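Cytolethal distending toxin protein C (Haemophilus ducreyi, PDB 1SR4) forms the cytolethal distending toxin together with subunits A and B, as a ricin-like lectin-type subunit that is probably involved in binding carbohydrate. Local coordinates at residues Pro18-Arg23 with Trp144-Pro149; His39-Thr44 with Phe150-Ile155; Thr44-Ile49 with Phe68-Ala73; Thr93-Ile98 with Phe105-Ala110. All coordinates share one frame; numbering follows the deposited sequence.

Contact 1: Pro18-Arg23 with Trp144-Pro149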
loop_
_atom_site.group_PDB
_atom_site.type_symbol
_atom_site.label_atom_id
_atom_site.label_comp_id
_atom_site.label_asym_id
_atom_site.label_seq_id
_atom_site.Cartn_x
_atom_site.Cartn_y
_atom_site.Cartn_z
ATOM N N PRO C 18 -0.884 -2.452 13.643
ATOM C CA PRO C 18 0.075 -3.100 12.750
ATOM C C PRO C 18 1.470 -3.177 13.374
ATOM O O PRO C 18 1.872 -2.294 14.142
ATOM C CB PRO C 18 0.048 -2.210 11.507
ATOM C CG PRO C 18 -0.255 -0.871 12.057
ATOM C CD PRO C 18 -1.292 -1.136 13.116
ATOM N N ARG C 19 2.195 -4.237 13.035
ATOM C CA ARG C 19 3.543 -4.466 13.527
ATOM C C ARG C 19 4.535 -3.925 12.488
ATOM O O ARG C 19 4.345 -4.134 11.297
ATOM C CB ARG C 19 3.774 -5.966 13.707
ATOM C CG ARG C 19 5.051 -6.319 14.438
ATOM C CD ARG C 19 4.882 -6.067 15.927
ATOM N NE ARG C 19 3.875 -6.957 16.501
ATOM C CZ ARG C 19 4.111 -8.211 16.873
ATOM N NH1 ARG C 19 5.328 -8.738 16.734
ATOM N NH2 ARG C 19 3.131 -8.939 17.397
ATOM N N ILE C 20 5.586 -3.237 12.933
ATOM C CA ILE C 20 6.580 -2.697 12.007
ATOM C C ILE C 20 7.974 -2.723 12.626
ATOM O O ILE C 20 8.141 -3.023 13.822
ATOM C CB ILE C 20 6.328 -1.192 11.711
ATOM C CG1 ILE C 20 6.587 -0.398 13.002
ATOM C CG2 ILE C 20 4.890 -0.955 11.217
ATOM C CD1 ILE C 20 6.649 1.121 12.841
ATOM N N SER C 21 8.970 -2.428 11.795
ATOM C CA SER C 21 10.321 -2.225 12.277
ATOM C C SER C 21 10.556 -0.820 11.706
ATOM O O SER C 21 10.101 -0.513 10.604
ATOM C CB SER C 21 11.335 -3.225 11.721
ATOM O OG SER C 21 11.465 -4.345 12.595
ATOM N N LEU C 22 11.215 0.034 12.477
ATOM C CA LEU C 22 11.492 1.403 12.067
ATOM C C LEU C 22 12.974 1.484 11.752
ATOM O O LEU C 22 13.798 1.280 12.637
ATOM C CB LEU C 22 11.136 2.345 13.221
ATOM C CG LEU C 22 11.248 3.860 13.029
ATOM C CD1 LEU C 22 10.382 4.324 11.861
ATOM C CD2 LEU C 22 10.790 4.541 14.325
ATOM N N ARG C 23 13.308 1.787 10.498
ATOM C CA ARG C 23 14.697 1.850 10.074
ATOM C C ARG C 23 15.119 3.189 9.469
ATOM O O ARG C 23 14.385 3.796 8.703
ATOM C CB ARG C 23 14.991 0.768 9.017
ATOM C CG ARG C 23 14.842 -0.678 9.466
ATOM C CD ARG C 23 15.089 -1.609 8.291
ATOM N NE ARG C 23 14.881 -3.017 8.610
ATOM C CZ ARG C 23 15.857 -3.891 8.861
ATOM N NH1 ARG C 23 17.130 -3.505 8.832
ATOM N NH2 ARG C 23 15.558 -5.160 9.136
ATOM N N TRP C 144 13.088 7.918 7.221
ATOM C CA TRP C 144 12.789 6.681 7.915
ATOM C C TRP C 144 11.885 5.747 7.119
ATOM O O TRP C 144 10.972 6.190 6.419
ATOM C CB TRP C 144 12.118 7.029 9.243
ATOM C CG TRP C 144 13.052 7.826 10.090
ATOM C CD1 TRP C 144 13.246 9.179 10.066
ATOM C CD2 TRP C 144 14.047 7.292 10.960
ATOM N NE1 TRP C 144 14.320 9.517 10.864
ATOM C CE2 TRP C 144 14.830 8.377 11.422
ATOM C CE3 TRP C 144 14.361 5.995 11.387
ATOM C CZ2 TRP C 144 15.913 8.202 12.297
ATOM C CZ3 TRP C 144 15.438 5.819 12.252
ATOM C CH2 TRP C 144 16.200 6.917 12.696
ATOM N N GLY C 145 12.136 4.451 7.238
ATOM C CA GLY C 145 11.286 3.490 6.560
ATOM C C GLY C 145 10.413 2.812 7.601
ATOM O O GLY C 145 10.920 2.362 8.628
ATOM N N ILE C 146 9.101 2.792 7.378
ATOM C CA ILE C 146 8.169 2.116 8.287
ATOM C C ILE C 146 7.990 0.816 7.513
ATOM O O ILE C 146 7.202 0.746 6.574
ATOM C CB ILE C 146 6.824 2.882 8.403
ATOM C CG1 ILE C 146 7.002 4.171 9.222
ATOM C CG2 ILE C 146 5.798 2.041 9.183
ATOM C CD1 ILE C 146 8.060 5.085 8.706
ATOM N N LEU C 147 8.736 -0.202 7.916
ATOM C CA LEU C 147 8.787 -1.464 7.183
ATOM C C LEU C 147 8.307 -2.717 7.903
ATOM O O LEU C 147 8.012 -2.689 9.097
ATOM C CB LEU C 147 10.245 -1.674 6.724
ATOM C CG LEU C 147 10.813 -0.566 5.813
ATOM C CD1 LEU C 147 12.337 -0.588 5.787
ATOM C CD2 LEU C 147 10.267 -0.748 4.402
ATOM N N PRO C 148 8.221 -3.847 7.167
ATOM C CA PRO C 148 7.777 -5.093 7.801
ATOM C C PRO C 148 8.718 -5.366 8.989
ATOM O O PRO C 148 9.893 -4.988 8.969
ATOM C CB PRO C 148 7.924 -6.126 6.676
ATOM C CG PRO C 148 7.658 -5.299 5.412
ATOM C CD PRO C 148 8.443 -4.031 5.715
ATOM N N PRO C 149 8.209 -6.021 10.041
ATOM C CA PRO C 149 9.032 -6.313 11.217
ATOM C C PRO C 149 10.122 -7.341 10.964
ATOM O O PRO C 149 9.868 -8.407 10.381
ATOM C CB PRO C 149 8.003 -6.766 12.240
ATOM C CG PRO C 149 6.935 -7.437 11.372
ATOM C CD PRO C 149 6.807 -6.440 10.251
#
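The first and last strands of the six-stranded beta-trefoil barrel, 19-24 and 144-147, pair antiparallel here. S21 with L147 and R23 with G145 are hydrogen-bonded pairs, and L22 with I146 is the non-hydrogen-bonded pair between them. L147 N points almost along the C=O axis of S21 (N to O 3.0 Å), whereas S21 N reaches L147 O from above the carbonyl plane at 2.9 Å. The G145 bonds are straighter; G145 N to R23 O measures 2.8 Å with 172° at the hydrogen. G145 suits its place because, with no side chain of its own, it leaves room for L147 CD1. Branched aliphatic residues fill the other face. I20 and I146 lie side by side, CG2 to CG2 at 3.7 Å, and L22 CD1 meets I146 CD1 at 4.0 Å. L22 has CG anti to the backbone N (chi1 -176°), which places CG obliquely against W144 CE3 at 4.1 Å. Beyond the strand, P149 crosses R19 at about a right angle, its CB 3.7 Å from R19 CG. R23 NH1 bonds A28 O, while its NH2 bonds the backbone O of Q66 in subunit A; R19 O accepts from Q247 of subunit B. Joining the N-terminal strand to the C-terminal one in this way is typical of the closed beta-trefoil barrel, here with both partner subunits against its seam.

Contact 2: His39-Thr44 with Phe150-Ile155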
loop_
_atom_site.group_PDB
_atom_site.type_symbol
_atom_site.label_atom_id
_atom_site.label_comp_id
_atom_site.label_asym_id
_atom_site.label_seq_id
_atom_site.Cartn_x
_atom_site.Cartn_y
_atom_site.Cartn_z
ATOM N N HIS C 39 19.412 -9.632 21.155
ATOM C CA HIS C 39 19.547 -10.648 20.117
ATOM C C HIS C 39 18.230 -11.367 19.832
ATOM O O HIS C 39 18.186 -12.299 19.039
ATOM C CB HIS C 39 20.659 -11.644 20.489
ATOM C CG HIS C 39 21.991 -10.996 20.740
ATOM N ND1 HIS C 39 22.538 -10.056 19.890
ATOM C CD2 HIS C 39 22.882 -11.145 21.754
ATOM C CE1 HIS C 39 23.705 -9.653 20.367
ATOM N NE2 HIS C 39 23.937 -10.299 21.497
ATOM N N ASN C 40 17.155 -10.923 20.479
ATOM C CA ASN C 40 15.822 -11.499 20.259
ATOM C C ASN C 40 15.190 -10.581 19.210
ATOM O O ASN C 40 15.275 -9.359 19.332
ATOM C CB ASN C 40 15.000 -11.454 21.540
ATOM C CG ASN C 40 13.607 -12.018 21.357
ATOM O OD1 ASN C 40 12.967 -11.800 20.328
ATOM N ND2 ASN C 40 13.119 -12.736 22.369
ATOM N N TYR C 41 14.552 -11.143 18.185
ATOM C CA TYR C 41 14.004 -10.279 17.155
ATOM C C TYR C 41 12.919 -9.296 17.615
ATOM O O TYR C 41 12.779 -8.208 17.034
ATOM C CB TYR C 41 13.567 -11.109 15.926
ATOM C CG TYR C 41 12.356 -12.016 16.063
ATOM C CD1 TYR C 41 11.068 -11.522 15.859
ATOM C CD2 TYR C 41 12.505 -13.388 16.301
ATOM C CE1 TYR C 41 9.958 -12.360 15.875
ATOM C CE2 TYR C 41 11.396 -14.242 16.323
ATOM C CZ TYR C 41 10.127 -13.718 16.104
ATOM O OH TYR C 41 9.023 -14.545 16.076
ATOM N N LEU C 42 12.179 -9.636 18.665
ATOM C CA LEU C 42 11.146 -8.720 19.144
ATOM C C LEU C 42 11.724 -7.377 19.602
ATOM O O LEU C 42 10.985 -6.411 19.788
ATOM C CB LEU C 42 10.317 -9.352 20.281
ATOM C CG LEU C 42 9.350 -10.473 19.874
ATOM C CD1 LEU C 42 8.563 -10.913 21.111
ATOM C CD2 LEU C 42 8.387 -10.001 18.765
ATOM N N SER C 43 13.041 -7.315 19.783
ATOM C CA SER C 43 13.671 -6.072 20.185
ATOM C C SER C 43 13.669 -5.072 19.026
ATOM O O SER C 43 13.983 -3.897 19.221
ATOM C CB SER C 43 15.110 -6.316 20.647
ATOM O OG SER C 43 15.913 -6.793 19.588
ATOM N N THR C 44 13.325 -5.540 17.823
ATOM C CA THR C 44 13.288 -4.661 16.650
ATOM C C THR C 44 11.860 -4.348 16.208
ATOM O O THR C 44 11.654 -3.622 15.220
ATOM C CB THR C 44 14.015 -5.274 15.431
ATOM O OG1 THR C 44 13.323 -6.461 15.017
ATOM C CG2 THR C 44 15.466 -5.625 15.772
ATOM N N PHE C 150 11.344 -7.018 11.393
ATOM C CA PHE C 150 12.480 -7.910 11.205
ATOM C C PHE C 150 12.278 -9.258 11.903
ATOM O O PHE C 150 11.766 -9.336 13.028
ATOM C CB PHE C 150 13.766 -7.278 11.766
ATOM C CG PHE C 150 14.904 -8.259 11.900
ATOM C CD1 PHE C 150 15.678 -8.602 10.789
ATOM C CD2 PHE C 150 15.138 -8.913 13.121
ATOM C CE1 PHE C 150 16.669 -9.595 10.876
ATOM C CE2 PHE C 150 16.122 -9.908 13.233
ATOM C CZ PHE C 150 16.893 -10.256 12.107
ATOM N N GLY C 151 12.721 -10.324 11.249
ATOM C CA GLY C 151 12.606 -11.633 11.862
ATOM C C GLY C 151 12.064 -12.671 10.908
ATOM O O GLY C 151 12.063 -12.473 9.693
ATOM N N PRO C 152 11.603 -13.808 11.442
ATOM C CA PRO C 152 11.050 -14.890 10.628
ATOM C C PRO C 152 9.675 -14.532 10.115
ATOM O O PRO C 152 9.023 -13.627 10.628
ATOM C CB PRO C 152 11.011 -16.057 11.602
ATOM C CG PRO C 152 10.687 -15.377 12.905
ATOM C CD PRO C 152 11.590 -14.156 12.875
ATOM N N SER C 153 9.253 -15.214 9.062
ATOM C CA SER C 153 7.937 -15.008 8.502
ATOM C C SER C 153 7.665 -16.210 7.606
ATOM O O SER C 153 8.581 -16.906 7.178
ATOM C CB SER C 153 7.847 -13.688 7.709
ATOM O OG SER C 153 8.556 -13.728 6.481
ATOM N N LYS C 154 6.403 -16.464 7.327
ATOM C CA LYS C 154 6.055 -17.601 6.503
ATOM C C LYS C 154 5.420 -17.168 5.196
ATOM O O LYS C 154 4.565 -16.286 5.181
ATOM C CB LYS C 154 5.097 -18.506 7.290
ATOM C CG LYS C 154 4.308 -19.488 6.439
ATOM C CD LYS C 154 3.314 -20.298 7.288
ATOM C CE LYS C 154 2.268 -19.416 7.936
ATOM N NZ LYS C 154 1.429 -18.704 6.927
ATOM N N ILE C 155 5.863 -17.777 4.104
ATOM C CA ILE C 155 5.296 -17.512 2.791
ATOM C C ILE C 155 3.811 -17.879 2.872
ATOM O O ILE C 155 3.469 -18.987 3.298
ATOM C CB ILE C 155 5.909 -18.416 1.698
ATOM C CG1 ILE C 155 7.406 -18.159 1.560
ATOM C CG2 ILE C 155 5.205 -18.161 0.359
ATOM C CD1 ILE C 155 7.694 -16.738 1.211
#
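Y41 has CG in the crowded position between its backbone N and carbonyl carbon (chi1 70°), while F150 has CG anti to its backbone N (chi1 167°); together these torsions set the tyrosine ring over P152 and bring the phenylalanine ring beside Y41 CB. P152 CD sits 3.5 Å from the centroid of the Y41 ring, 13° off the normal, a CH-pi contact over the face. Proline suits this role, since its ring offers polarised C-H groups next to the nitrogen. P152 CG also touches the phenol, 3.6 Å from Y41 CZ. On the near side Y41 CB packs against F150 CD2 at 3.9 Å. G151 lets the chain pass close to the tyrosine, its CA 4.2 Å from Y41 CB, with backbone angles that suit glycine. T44 OG1 lies near the plane of the F150 ring at its edge, 3.6 Å from F150 CD2, although its hydrogen bond goes to Y41 O at 2.7 Å. Y41 O also accepts from T44 N, so two donors grip one carbonyl and tighten the 3-10 turn 41-44. N40 OD1 opens that turn as an Asx turn, accepting from L42 N at 2.8 Å. The 3-10 turn leads into strand 46-50, and the loop segment 150-155 comes after strand 144-147. F150 leans on R23 of strand 19-24, and past it the tail runs onto subunit A, where K154 N bonds D148 of that chain.

Contact 3: Thr44-Ile49 with Phe68-Ala73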
loop_
_atom_site.group_PDB
_atom_site.type_symbol
_atom_site.label_atom_id
_atom_site.label_comp_id
_atom_site.label_asym_id
_atom_site.label_seq_id
_atom_site.Cartn_x
_atom_site.Cartn_y
_atom_site.Cartn_z
ATOM N N THR C 44 13.325 -5.540 17.823
ATOM C CA THR C 44 13.288 -4.661 16.650
ATOM C C THR C 44 11.860 -4.348 16.208
ATOM O O THR C 44 11.654 -3.622 15.220
ATOM C CB THR C 44 14.015 -5.274 15.431
ATOM O OG1 THR C 44 13.323 -6.461 15.017
ATOM C CG2 THR C 44 15.466 -5.625 15.772
ATOM N N HIS C 45 10.881 -4.885 16.942
ATOM C CA HIS C 45 9.463 -4.684 16.626
ATOM C C HIS C 45 8.789 -3.586 17.441
ATOM O O HIS C 45 9.108 -3.382 18.618
ATOM C CB HIS C 45 8.647 -5.965 16.876
ATOM C CG HIS C 45 8.956 -7.090 15.938
ATOM N ND1 HIS C 45 8.037 -8.073 15.642
ATOM C CD2 HIS C 45 10.082 -7.409 15.257
ATOM C CE1 HIS C 45 8.584 -8.953 14.819
ATOM N NE2 HIS C 45 9.824 -8.574 14.571
ATOM N N TRP C 46 7.840 -2.912 16.796
ATOM C CA TRP C 46 7.029 -1.863 17.404
ATOM C C TRP C 46 5.630 -1.993 16.847
ATOM O O TRP C 46 5.440 -2.461 15.712
ATOM C CB TRP C 46 7.525 -0.465 17.033
ATOM C CG TRP C 46 8.937 -0.200 17.417
ATOM C CD1 TRP C 46 10.043 -0.353 16.636
ATOM C CD2 TRP C 46 9.397 0.282 18.682
ATOM N NE1 TRP C 46 11.170 0.011 17.342
ATOM C CE2 TRP C 46 10.796 0.406 18.600
ATOM C CE3 TRP C 46 8.756 0.627 19.877
ATOM C CZ2 TRP C 46 11.575 0.859 19.672
ATOM C CZ3 TRP C 46 9.519 1.079 20.932
ATOM C CH2 TRP C 46 10.917 1.194 20.825
ATOM N N GLU C 47 4.655 -1.586 17.650
ATOM C CA GLU C 47 3.266 -1.563 17.227
ATOM C C GLU C 47 3.021 -0.094 16.925
ATOM O O GLU C 47 3.366 0.783 17.729
ATOM C CB GLU C 47 2.342 -2.028 18.353
ATOM C CG GLU C 47 2.607 -3.475 18.757
ATOM C CD GLU C 47 1.789 -3.910 19.954
ATOM O OE1 GLU C 47 1.350 -3.029 20.730
ATOM O OE2 GLU C 47 1.605 -5.134 20.125
ATOM N N LEU C 48 2.437 0.181 15.764
ATOM C CA LEU C 48 2.190 1.553 15.383
ATOM C C LEU C 48 0.793 1.942 15.825
ATOM O O LEU C 48 -0.170 1.379 15.343
ATOM C CB LEU C 48 2.330 1.704 13.861
ATOM C CG LEU C 48 2.199 3.130 13.307
ATOM C CD1 LEU C 48 3.411 3.954 13.757
ATOM C CD2 LEU C 48 2.128 3.101 11.765
ATOM N N ILE C 49 0.675 2.898 16.742
ATOM C CA ILE C 49 -0.649 3.311 17.194
ATOM C C ILE C 49 -0.839 4.814 17.006
ATOM O O ILE C 49 0.090 5.593 17.202
ATOM C CB ILE C 49 -0.883 2.917 18.680
ATOM C CG1 ILE C 49 0.101 3.646 19.586
ATOM C CG2 ILE C 49 -0.698 1.409 18.869
ATOM C CD1 ILE C 49 -0.420 4.981 20.064
ATOM N N PHE C 68 5.213 4.680 19.068
ATOM C CA PHE C 68 5.776 3.404 18.664
ATOM C C PHE C 68 5.778 2.612 19.971
ATOM O O PHE C 68 6.549 2.906 20.884
ATOM C CB PHE C 68 7.190 3.603 18.120
ATOM C CG PHE C 68 7.247 4.534 16.932
ATOM C CD1 PHE C 68 6.712 4.152 15.706
ATOM C CD2 PHE C 68 7.768 5.820 17.061
ATOM C CE1 PHE C 68 6.692 5.044 14.623
ATOM C CE2 PHE C 68 7.749 6.712 15.985
ATOM C CZ PHE C 68 7.211 6.323 14.770
ATOM N N LYS C 69 4.902 1.615 20.051
ATOM C CA LYS C 69 4.743 0.800 21.252
ATOM C C LYS C 69 5.431 -0.557 21.220
ATOM O O LYS C 69 5.447 -1.248 20.201
ATOM C CB LYS C 69 3.245 0.605 21.523
ATOM C CG LYS C 69 2.901 -0.235 22.750
ATOM C CD LYS C 69 1.399 -0.517 22.792
ATOM C CE LYS C 69 1.040 -1.558 23.861
ATOM N NZ LYS C 69 1.808 -2.825 23.667
ATOM N N VAL C 70 5.988 -0.928 22.363
ATOM C CA VAL C 70 6.671 -2.198 22.535
ATOM C C VAL C 70 5.626 -3.305 22.536
ATOM O O VAL C 70 4.537 -3.150 23.092
ATOM C CB VAL C 70 7.434 -2.246 23.892
ATOM C CG1 VAL C 70 8.020 -3.635 24.130
ATOM C CG2 VAL C 70 8.553 -1.197 23.896
ATOM N N VAL C 71 5.955 -4.422 21.912
ATOM C CA VAL C 71 5.028 -5.539 21.886
ATOM C C VAL C 71 4.882 -6.116 23.301
ATOM O O VAL C 71 5.878 -6.417 23.954
ATOM C CB VAL C 71 5.543 -6.662 20.961
ATOM C CG1 VAL C 71 4.634 -7.886 21.058
ATOM C CG2 VAL C 71 5.606 -6.153 19.509
ATOM N N GLY C 72 3.646 -6.258 23.765
ATOM C CA GLY C 72 3.405 -6.832 25.083
ATOM C C GLY C 72 3.666 -5.964 26.315
ATOM O O GLY C 72 3.625 -6.472 27.442
ATOM N N ALA C 73 3.918 -4.670 26.132
ATOM C CA ALA C 73 4.168 -3.793 27.277
ATOM C C ALA C 73 3.664 -2.374 27.032
ATOM O O ALA C 73 3.579 -1.913 25.886
ATOM C CB ALA C 73 5.654 -3.756 27.587
HETATM O O HOH W 1 8.619 -4.920 20.704
HETATM O O HOH W 2 1.060 -5.921 22.460
#
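E47, F68 and K69 bury the most surface where strands 46-50 and 64-69 of the beta-trefoil barrel run antiparallel side by side. E47 and K69 form a hydrogen-bonded pair, with E47 N to K69 O at 2.7 Å and both bonds in the plane of the accepting carbonyls. Their side chains lie alongside each other and point the same way, as suits a long acid beside a long base on a partly exposed face of the sheet. K69 is extended as far as CE, and the bend at chi4 (-56°) turns NZ back to E47 OE1 at 3.0 Å, a salt bridge met from above the carboxylate plane. The same ammonium also holds V70 O at 2.8 Å and A73 O, so it ties the type II turn 70-73 to the strand pair; this clustering of acceptors would be expected to keep the lysine charged. A water bonds E47 OE2 and G72 N, and G72 carries the positive phi of the turn. F68 lies on the opposite, buried face. L48 CD1 packs at 3.6 Å from F68 CE1, and F68 CB meets W46 CE3 at 3.8 Å where those two side chains cross at about a right angle. W46 gives its NE1 hydrogen to V31 O. Where the strands splay apart, a second water spans the gap, donating to H45 O at 2.6 Å and accepting from V71 N at 3.0 Å.

Contact 4: Thr93-Ile98 with Phe105-Ala110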
loop_
_atom_site.group_PDB
_atom_site.type_symbol
_atom_site.label_atom_id
_atom_site.label_comp_id
_atom_site.label_asym_id
_atom_site.label_seq_id
_atom_site.Cartn_x
_atom_site.Cartn_y
_atom_site.Cartn_z
ATOM N N THR C 93 6.704 10.607 24.121
ATOM C CA THR C 93 6.404 9.428 23.315
ATOM C C THR C 93 5.586 9.649 22.065
ATOM O O THR C 93 5.503 8.747 21.227
ATOM C CB THR C 93 5.681 8.369 24.157
ATOM O OG1 THR C 93 4.436 8.896 24.617
ATOM C CG2 THR C 93 6.533 7.996 25.374
ATOM N N VAL C 94 4.981 10.826 21.928
ATOM C CA VAL C 94 4.171 11.087 20.747
ATOM C C VAL C 94 5.020 11.711 19.647
ATOM O O VAL C 94 5.652 12.759 19.834
ATOM C CB VAL C 94 2.977 11.993 21.065
ATOM C CG1 VAL C 94 2.198 12.323 19.775
ATOM C CG2 VAL C 94 2.047 11.279 22.069
ATOM N N PHE C 95 5.048 11.037 18.504
ATOM C CA PHE C 95 5.820 11.519 17.370
ATOM C C PHE C 95 4.896 11.844 16.211
ATOM O O PHE C 95 3.696 11.592 16.281
ATOM C CB PHE C 95 6.919 10.516 17.016
ATOM C CG PHE C 95 8.016 10.487 18.040
ATOM C CD1 PHE C 95 9.065 11.413 17.990
ATOM C CD2 PHE C 95 7.937 9.629 19.133
ATOM C CE1 PHE C 95 10.009 11.492 19.013
ATOM C CE2 PHE C 95 8.880 9.699 20.169
ATOM C CZ PHE C 95 9.920 10.640 20.105
ATOM N N ASN C 96 5.467 12.376 15.141
ATOM C CA ASN C 96 4.677 12.889 14.032
ATOM C C ASN C 96 5.185 12.447 12.654
ATOM O O ASN C 96 6.256 12.867 12.232
ATOM C CB ASN C 96 4.727 14.415 14.206
ATOM C CG ASN C 96 3.922 15.182 13.188
ATOM O OD1 ASN C 96 3.110 14.626 12.454
ATOM N ND2 ASN C 96 4.139 16.493 13.155
ATOM N N LEU C 97 4.403 11.622 11.956
ATOM C CA LEU C 97 4.788 11.121 10.633
ATOM C C LEU C 97 4.482 12.129 9.531
ATOM O O LEU C 97 3.348 12.548 9.356
ATOM C CB LEU C 97 4.064 9.799 10.312
ATOM C CG LEU C 97 4.159 8.643 11.327
ATOM C CD1 LEU C 97 3.503 7.370 10.760
ATOM C CD2 LEU C 97 5.629 8.369 11.660
ATOM N N ILE C 98 5.516 12.487 8.783
ATOM C CA ILE C 98 5.439 13.441 7.672
ATOM C C ILE C 98 5.689 12.639 6.380
ATOM O O ILE C 98 6.787 12.131 6.176
ATOM C CB ILE C 98 6.568 14.521 7.785
ATOM C CG1 ILE C 98 6.429 15.328 9.087
ATOM C CG2 ILE C 98 6.575 15.418 6.539
ATOM C CD1 ILE C 98 5.055 15.993 9.308
ATOM N N PHE C 105 9.548 8.533 5.332
ATOM C CA PHE C 105 8.907 9.477 6.233
ATOM C C PHE C 105 9.940 10.270 6.996
ATOM O O PHE C 105 11.060 9.790 7.246
ATOM C CB PHE C 105 8.035 8.753 7.275
ATOM C CG PHE C 105 6.828 8.107 6.687
ATOM C CD1 PHE C 105 5.650 8.839 6.521
ATOM C CD2 PHE C 105 6.895 6.807 6.201
ATOM C CE1 PHE C 105 4.545 8.280 5.864
ATOM C CE2 PHE C 105 5.788 6.242 5.542
ATOM C CZ PHE C 105 4.621 6.984 5.378
ATOM N N LEU C 106 9.552 11.495 7.333
ATOM C CA LEU C 106 10.356 12.339 8.197
ATOM C C LEU C 106 9.589 12.095 9.496
ATOM O O LEU C 106 8.388 11.812 9.461
ATOM C CB LEU C 106 10.245 13.819 7.820
ATOM C CG LEU C 106 11.398 14.430 7.030
ATOM C CD1 LEU C 106 11.396 13.832 5.645
ATOM C CD2 LEU C 106 11.253 15.963 6.960
ATOM N N ILE C 107 10.251 12.173 10.639
ATOM C CA ILE C 107 9.538 11.975 11.893
ATOM C C ILE C 107 9.878 13.093 12.862
ATOM O O ILE C 107 11.055 13.317 13.164
ATOM C CB ILE C 107 9.895 10.635 12.574
ATOM C CG1 ILE C 107 9.590 9.464 11.633
ATOM C CG2 ILE C 107 9.082 10.490 13.873
ATOM C CD1 ILE C 107 9.962 8.090 12.203
ATOM N N LYS C 108 8.860 13.807 13.335
ATOM C CA LYS C 108 9.100 14.875 14.294
ATOM C C LYS C 108 8.500 14.496 15.635
ATOM O O LYS C 108 7.656 13.593 15.708
ATOM C CB LYS C 108 8.466 16.192 13.808
ATOM C CG LYS C 108 8.981 16.644 12.454
ATOM C CD LYS C 108 8.919 18.151 12.294
ATOM C CE LYS C 108 7.613 18.611 11.697
ATOM N NZ LYS C 108 7.637 20.093 11.469
ATOM N N ASP C 109 8.957 15.155 16.703
ATOM C CA ASP C 109 8.367 14.916 18.013
ATOM C C ASP C 109 7.180 15.892 18.039
ATOM O O ASP C 109 7.227 16.970 17.425
ATOM C CB ASP C 109 9.367 15.195 19.152
ATOM C CG ASP C 109 9.756 16.660 19.259
ATOM O OD1 ASP C 109 10.296 17.219 18.275
ATOM O OD2 ASP C 109 9.519 17.251 20.339
ATOM N N ALA C 110 6.103 15.501 18.708
ATOM C CA ALA C 110 4.914 16.332 18.763
ATOM C C ALA C 110 5.084 17.578 19.604
ATOM O O ALA C 110 4.524 18.620 19.284
ATOM C CB ALA C 110 3.726 15.516 19.284
HETATM O O HOH W 3 5.482 17.990 15.381
#
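Strands 95-99 and 105-109 form a beta hairpin whose two faces fit together differently. On the face of L97 and I107 the bumps are aliphatic. L97 and I107 lie side by side, pointing the same way, with L97 CD2 at 4.1 Å from I107 CG1. The other branch of I107 serves its second neighbour, as CG2 fits against F95 CB at 3.8 Å; a beta-branched residue can thus fill both hollows. The F95 ring runs obliquely along the D109 backbone, CD1 3.6 Å from D109 CA, and meets K108 O at its edge. At the F95-D109 pair the strands come closest, CA to CA 4.3 Å, and the two side chains diverge there. On the other face I98 and L106 meet CB to CB at 3.7 Å, and beside them K108 rests its CB near N96 CB while its NZ leaves to form a salt bridge with D61. At the far end the small A110 packs its methyl against V94, CB to CG1 at 3.6 Å; A110 N bonds V94 O. N96 N to K108 O is short at 2.6 Å but bent, with 133° at the hydrogen, whereas K108 N returns to a lone pair of N96 O. N96 ND2 bonds R60 O and, through a water, reaches D109 O. I25 of subunit B packs on L97 and F105. This is one of the hairpins of which the beta-trefoil is built, its strand 105-109 also bonding strand 144-147 through F105 and W144.

How the contacts relate
All four contacts belong to one beta-trefoil. Contacts 1, 3 and 4 are strand pairs of the same antiparallel sheet, and contact 2 is a loop contact outside it, its centre about 17 Å from the centre of the chain. Along the chain, contact 3 closes before contact 4 opens; contact 1 spans both, and its segments alternate with those of contact 2. Centres of contacts 1 and 3 are about 10 Å apart, through the neighbouring strands 19-24 and 46-50; W144 N bonds F105 O and so joins contacts 1 and 4, closing the barrel. L22, F68 and I107 meet inside it. S21 OG links T44 O and F150 N, joining contacts 1 and 2.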